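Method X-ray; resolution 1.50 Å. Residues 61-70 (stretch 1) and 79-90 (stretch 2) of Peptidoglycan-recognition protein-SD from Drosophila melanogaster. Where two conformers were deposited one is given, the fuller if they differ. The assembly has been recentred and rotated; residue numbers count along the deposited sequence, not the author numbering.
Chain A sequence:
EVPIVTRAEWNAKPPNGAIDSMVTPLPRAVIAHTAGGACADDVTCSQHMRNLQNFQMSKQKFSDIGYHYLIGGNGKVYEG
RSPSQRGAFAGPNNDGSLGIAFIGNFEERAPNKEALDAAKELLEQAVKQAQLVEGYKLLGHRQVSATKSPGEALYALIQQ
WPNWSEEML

Stretch 1, residues 61-70: KFSDIGYHYL
Stretch 2 (79-90) EGRSPSQRGAFA

This is a contact between two largely irregular segments in which backbone and side-chain donors alike bond to backbone carbonyls, joined by a single antiparallel bridge and anchored by the Arg81 side chain, with the His68 ring packed in among stretch 2. The two stretches bury 765 Å² between them.

Only Tyr69 and Leu70 are strand in stretch 1. Tyr69 pairs with Glu79 as an antiparallel, non-hydrogen-bonded bridge, CA to CA 4.9 Å, with both side chains on the same sheet face. His68 CA lies 4.3 Å from Gly80 CA, and Gly66 CA 4.4 Å from Ala88 CA. Phi/psi are -81/-13 at Gly66, -110/160 at Tyr67, -81/-35 at His68 and -110/-130 at Gly80. Gly80 N donates to His68 O at 2.8 Å and Arg81 N to Tyr67 O at 2.9 Å. An ideal CB on Gly80 would lie 2.0 Å from Tyr67 O, a clash.

Arg81 (chi1 m, chi2 t, chi3 t, chi4 -149°) reaches along stretch 1. Arg81 NE donates to Ile65 O at 2.8 Å and Arg81 NH2 to Asp64 O at 3.1 Å, both near the guanidinium plane. Gly66 O lies over one guanidinium face. Arg81 NH1 donates to Arg86 O at 2.8 Å.

The His68 CA-to-CB bond points away overall, though CB touches stretch 2, and the ring end (chi1 m, chi2 -80°) comes nearer. His68 ND1 makes weak hydrogen bonds to Ser82 O at 3.1 Å and Arg81 O at 3.4 Å. Ser82 to Gln85 form a type I turn. One water donates to His68 O and Arg81 O.

Ala88 N donates to Gly66 O at 2.9 Å, nearly linear at 173°. Ala88 CB sits over one face of the Phe62 ring (chi1 m). The rings of Tyr67 (chi1 m) and Phe89 (chi1 p) are near parallel at 13° but slid apart, centroids 5.5 Å apart.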

# COMPACT_ATOMS: atom_id res chain seq x y z
N LYS A 61 -12.00 -9.09 9.15
CA LYS A 61 -11.86 -10.54 8.99
C LYS A 61 -11.00 -10.92 7.76
O LYS A 61 -11.13 -12.01 7.19
CB LYS A 61 -13.25 -11.23 8.96
CG LYS A 61 -14.29 -10.67 9.96
CD LYS A 61 -13.96 -11.03 11.39
CE LYS A 61 -15.13 -10.67 12.33
NZ LYS A 61 -16.04 -11.85 12.56
N PHE A 62 -10.10 -10.01 7.38
CA PHE A 62 -9.08 -10.32 6.37
C PHE A 62 -8.11 -11.35 6.93
O PHE A 62 -7.94 -11.45 8.16
CB PHE A 62 -8.27 -9.08 5.98
CG PHE A 62 -9.04 -8.02 5.26
CD1 PHE A 62 -8.44 -6.78 5.05
CD2 PHE A 62 -10.33 -8.24 4.75
CE1 PHE A 62 -9.12 -5.78 4.36
CE2 PHE A 62 -11.02 -7.23 4.06
CZ PHE A 62 -10.41 -6.00 3.88
N SER A 63 -7.47 -12.11 6.04
CA SER A 63 -6.43 -13.05 6.44
C SER A 63 -5.17 -12.39 6.97
O SER A 63 -4.38 -13.04 7.65
CB SER A 63 -6.06 -13.95 5.28
OG SER A 63 -7.21 -14.67 4.85
N ASP A 64 -4.96 -11.11 6.62
CA ASP A 64 -3.73 -10.40 6.96
C ASP A 64 -4.02 -8.95 6.71
O ASP A 64 -5.06 -8.61 6.15
CB ASP A 64 -2.60 -10.90 6.05
CG ASP A 64 -1.21 -10.43 6.47
OD1 ASP A 64 -0.32 -10.59 5.62
OD2 ASP A 64 -1.02 -9.94 7.60
N ILE A 65 -3.09 -8.08 7.13
CA ILE A 65 -3.13 -6.70 6.67
C ILE A 65 -3.31 -6.70 5.15
O ILE A 65 -2.78 -7.56 4.47
CB ILE A 65 -1.86 -5.95 7.12
CG1 ILE A 65 -2.06 -4.44 7.06
CG2 ILE A 65 -0.58 -6.52 6.42
CD1 ILE A 65 -0.98 -3.71 7.86
N GLY A 66 -4.10 -5.76 4.63
CA GLY A 66 -4.61 -5.89 3.26
C GLY A 66 -3.67 -5.49 2.14
O GLY A 66 -3.93 -5.77 0.98
N TYR A 67 -2.59 -4.82 2.51
CA TYR A 67 -1.67 -4.21 1.54
C TYR A 67 -0.34 -4.92 1.50
O TYR A 67 0.04 -5.64 2.44
CB TYR A 67 -1.46 -2.73 1.91
CG TYR A 67 -2.75 -1.96 1.82
CD1 TYR A 67 -3.45 -1.61 2.95
CD2 TYR A 67 -3.27 -1.61 0.59
CE1 TYR A 67 -4.64 -0.94 2.85
CE2 TYR A 67 -4.47 -0.96 0.47
CZ TYR A 67 -5.14 -0.61 1.60
OH TYR A 67 -6.34 0.06 1.45
N HIS A 68 0.38 -4.72 0.39
CA HIS A 68 1.73 -5.25 0.24
C HIS A 68 2.78 -4.40 0.92
O HIS A 68 3.78 -4.93 1.42
CB HIS A 68 2.06 -5.44 -1.23
CG HIS A 68 1.05 -6.29 -1.92
ND1 HIS A 68 1.04 -7.66 -1.84
CD2 HIS A 68 -0.06 -5.94 -2.61
CE1 HIS A 68 -0.02 -8.12 -2.49
NE2 HIS A 68 -0.69 -7.10 -2.97
N TYR A 69 2.56 -3.08 0.90
CA TYR A 69 3.48 -2.15 1.55
C TYR A 69 2.67 -1.02 2.12
O TYR A 69 1.65 -0.63 1.55
CB TYR A 69 4.44 -1.56 0.54
CG TYR A 69 5.42 -2.54 -0.05
CD1 TYR A 69 5.26 -3.01 -1.37
CD2 TYR A 69 6.52 -2.98 0.68
CE1 TYR A 69 6.16 -3.91 -1.93
CE2 TYR A 69 7.44 -3.87 0.12
CZ TYR A 69 7.26 -4.32 -1.19
OH TYR A 69 8.15 -5.20 -1.75
N LEU A 70 3.15 -0.48 3.24
CA LEU A 70 2.55 0.72 3.84
C LEU A 70 3.65 1.72 4.11
O LEU A 70 4.78 1.33 4.38
CB LEU A 70 1.81 0.38 5.13
CG LEU A 70 0.57 -0.46 4.84
CD1 LEU A 70 0.89 -1.96 5.03
CD2 LEU A 70 -0.60 -0.03 5.70
N GLU A 79 6.62 -3.67 5.32
CA GLU A 79 6.20 -4.83 4.56
C GLU A 79 4.87 -5.39 5.04
O GLU A 79 4.68 -5.60 6.24
CB GLU A 79 7.25 -5.92 4.72
CG GLU A 79 6.91 -7.18 3.96
CD GLU A 79 7.94 -8.27 4.17
OE1 GLU A 79 8.59 -8.31 5.25
OE2 GLU A 79 8.06 -9.10 3.25
N GLY A 80 3.97 -5.62 4.09
CA GLY A 80 2.68 -6.28 4.35
C GLY A 80 2.68 -7.67 3.74
O GLY A 80 3.60 -8.46 3.95
N ARG A 81 1.63 -7.97 2.97
CA ARG A 81 1.60 -9.25 2.23
C ARG A 81 2.71 -9.34 1.21
O ARG A 81 3.19 -8.33 0.71
CB ARG A 81 0.28 -9.41 1.47
CG ARG A 81 -0.91 -9.44 2.36
CD ARG A 81 -2.21 -9.54 1.55
NE ARG A 81 -3.31 -9.43 2.50
CZ ARG A 81 -4.51 -10.01 2.38
NH1 ARG A 81 -4.83 -10.74 1.31
NH2 ARG A 81 -5.40 -9.85 3.36
N SER A 82 3.12 -10.57 0.89
CA SER A 82 4.04 -10.80 -0.20
C SER A 82 3.42 -10.37 -1.53
O SER A 82 2.22 -10.56 -1.71
CB SER A 82 4.37 -12.29 -0.31
OG SER A 82 5.18 -12.52 -1.43
N PRO A 83 4.22 -9.82 -2.46
CA PRO A 83 3.66 -9.52 -3.77
C PRO A 83 3.05 -10.71 -4.49
O PRO A 83 2.24 -10.50 -5.40
CB PRO A 83 4.87 -8.98 -4.54
CG PRO A 83 5.75 -8.42 -3.48
CD PRO A 83 5.63 -9.38 -2.36
N SER A 84 3.42 -11.94 -4.13
CA SER A 84 2.79 -13.12 -4.74
C SER A 84 1.55 -13.58 -3.99
O SER A 84 1.03 -14.68 -4.25
CB SER A 84 3.75 -14.31 -4.89
OG SER A 84 5.09 -13.94 -5.06
N GLN A 85 1.09 -12.77 -3.04
CA GLN A 85 -0.17 -13.04 -2.35
C GLN A 85 -1.14 -11.94 -2.73
O GLN A 85 -0.83 -10.76 -2.59
CB GLN A 85 0.02 -13.04 -0.81
CG GLN A 85 0.81 -14.23 -0.31
CD GLN A 85 1.13 -14.15 1.18
OE1 GLN A 85 1.04 -15.16 1.90
NE2 GLN A 85 1.55 -12.99 1.64
N ARG A 86 -2.33 -12.32 -3.17
CA ARG A 86 -3.36 -11.34 -3.50
C ARG A 86 -3.61 -10.42 -2.31
O ARG A 86 -3.59 -10.87 -1.15
CB ARG A 86 -4.65 -12.07 -3.88
CG ARG A 86 -5.70 -11.14 -4.45
CD ARG A 86 -7.00 -11.89 -4.68
NE ARG A 86 -6.89 -12.81 -5.81
CZ ARG A 86 -7.62 -13.90 -6.00
NH1 ARG A 86 -8.53 -14.28 -5.10
NH2 ARG A 86 -7.42 -14.64 -7.08
N GLY A 87 -3.79 -9.14 -2.59
CA GLY A 87 -4.14 -8.19 -1.54
C GLY A 87 -5.62 -8.24 -1.21
O GLY A 87 -6.38 -9.02 -1.80
N ALA A 88 -6.01 -7.43 -0.23
CA ALA A 88 -7.41 -7.31 0.16
C ALA A 88 -7.68 -5.83 0.32
O ALA A 88 -7.63 -5.28 1.43
CB ALA A 88 -7.69 -8.06 1.46
N PHE A 89 -7.93 -5.17 -0.81
CA PHE A 89 -8.24 -3.75 -0.82
C PHE A 89 -9.22 -3.37 -1.92
O PHE A 89 -9.73 -2.26 -1.91
CB PHE A 89 -6.96 -2.88 -0.89
CG PHE A 89 -6.06 -3.24 -2.03
CD1 PHE A 89 -6.28 -2.72 -3.30
CD2 PHE A 89 -4.98 -4.10 -1.83
CE1 PHE A 89 -5.44 -3.08 -4.37
CE2 PHE A 89 -4.15 -4.47 -2.89
CZ PHE A 89 -4.37 -3.95 -4.15
N ALA A 90 -9.53 -4.28 -2.85
CA ALA A 90 -10.33 -3.90 -4.01
C ALA A 90 -11.29 -4.97 -4.51
O ALA A 90 -11.75 -4.90 -5.66
CB ALA A 90 -9.40 -3.47 -5.15
O HOH W 1 5.43 -6.92 0.27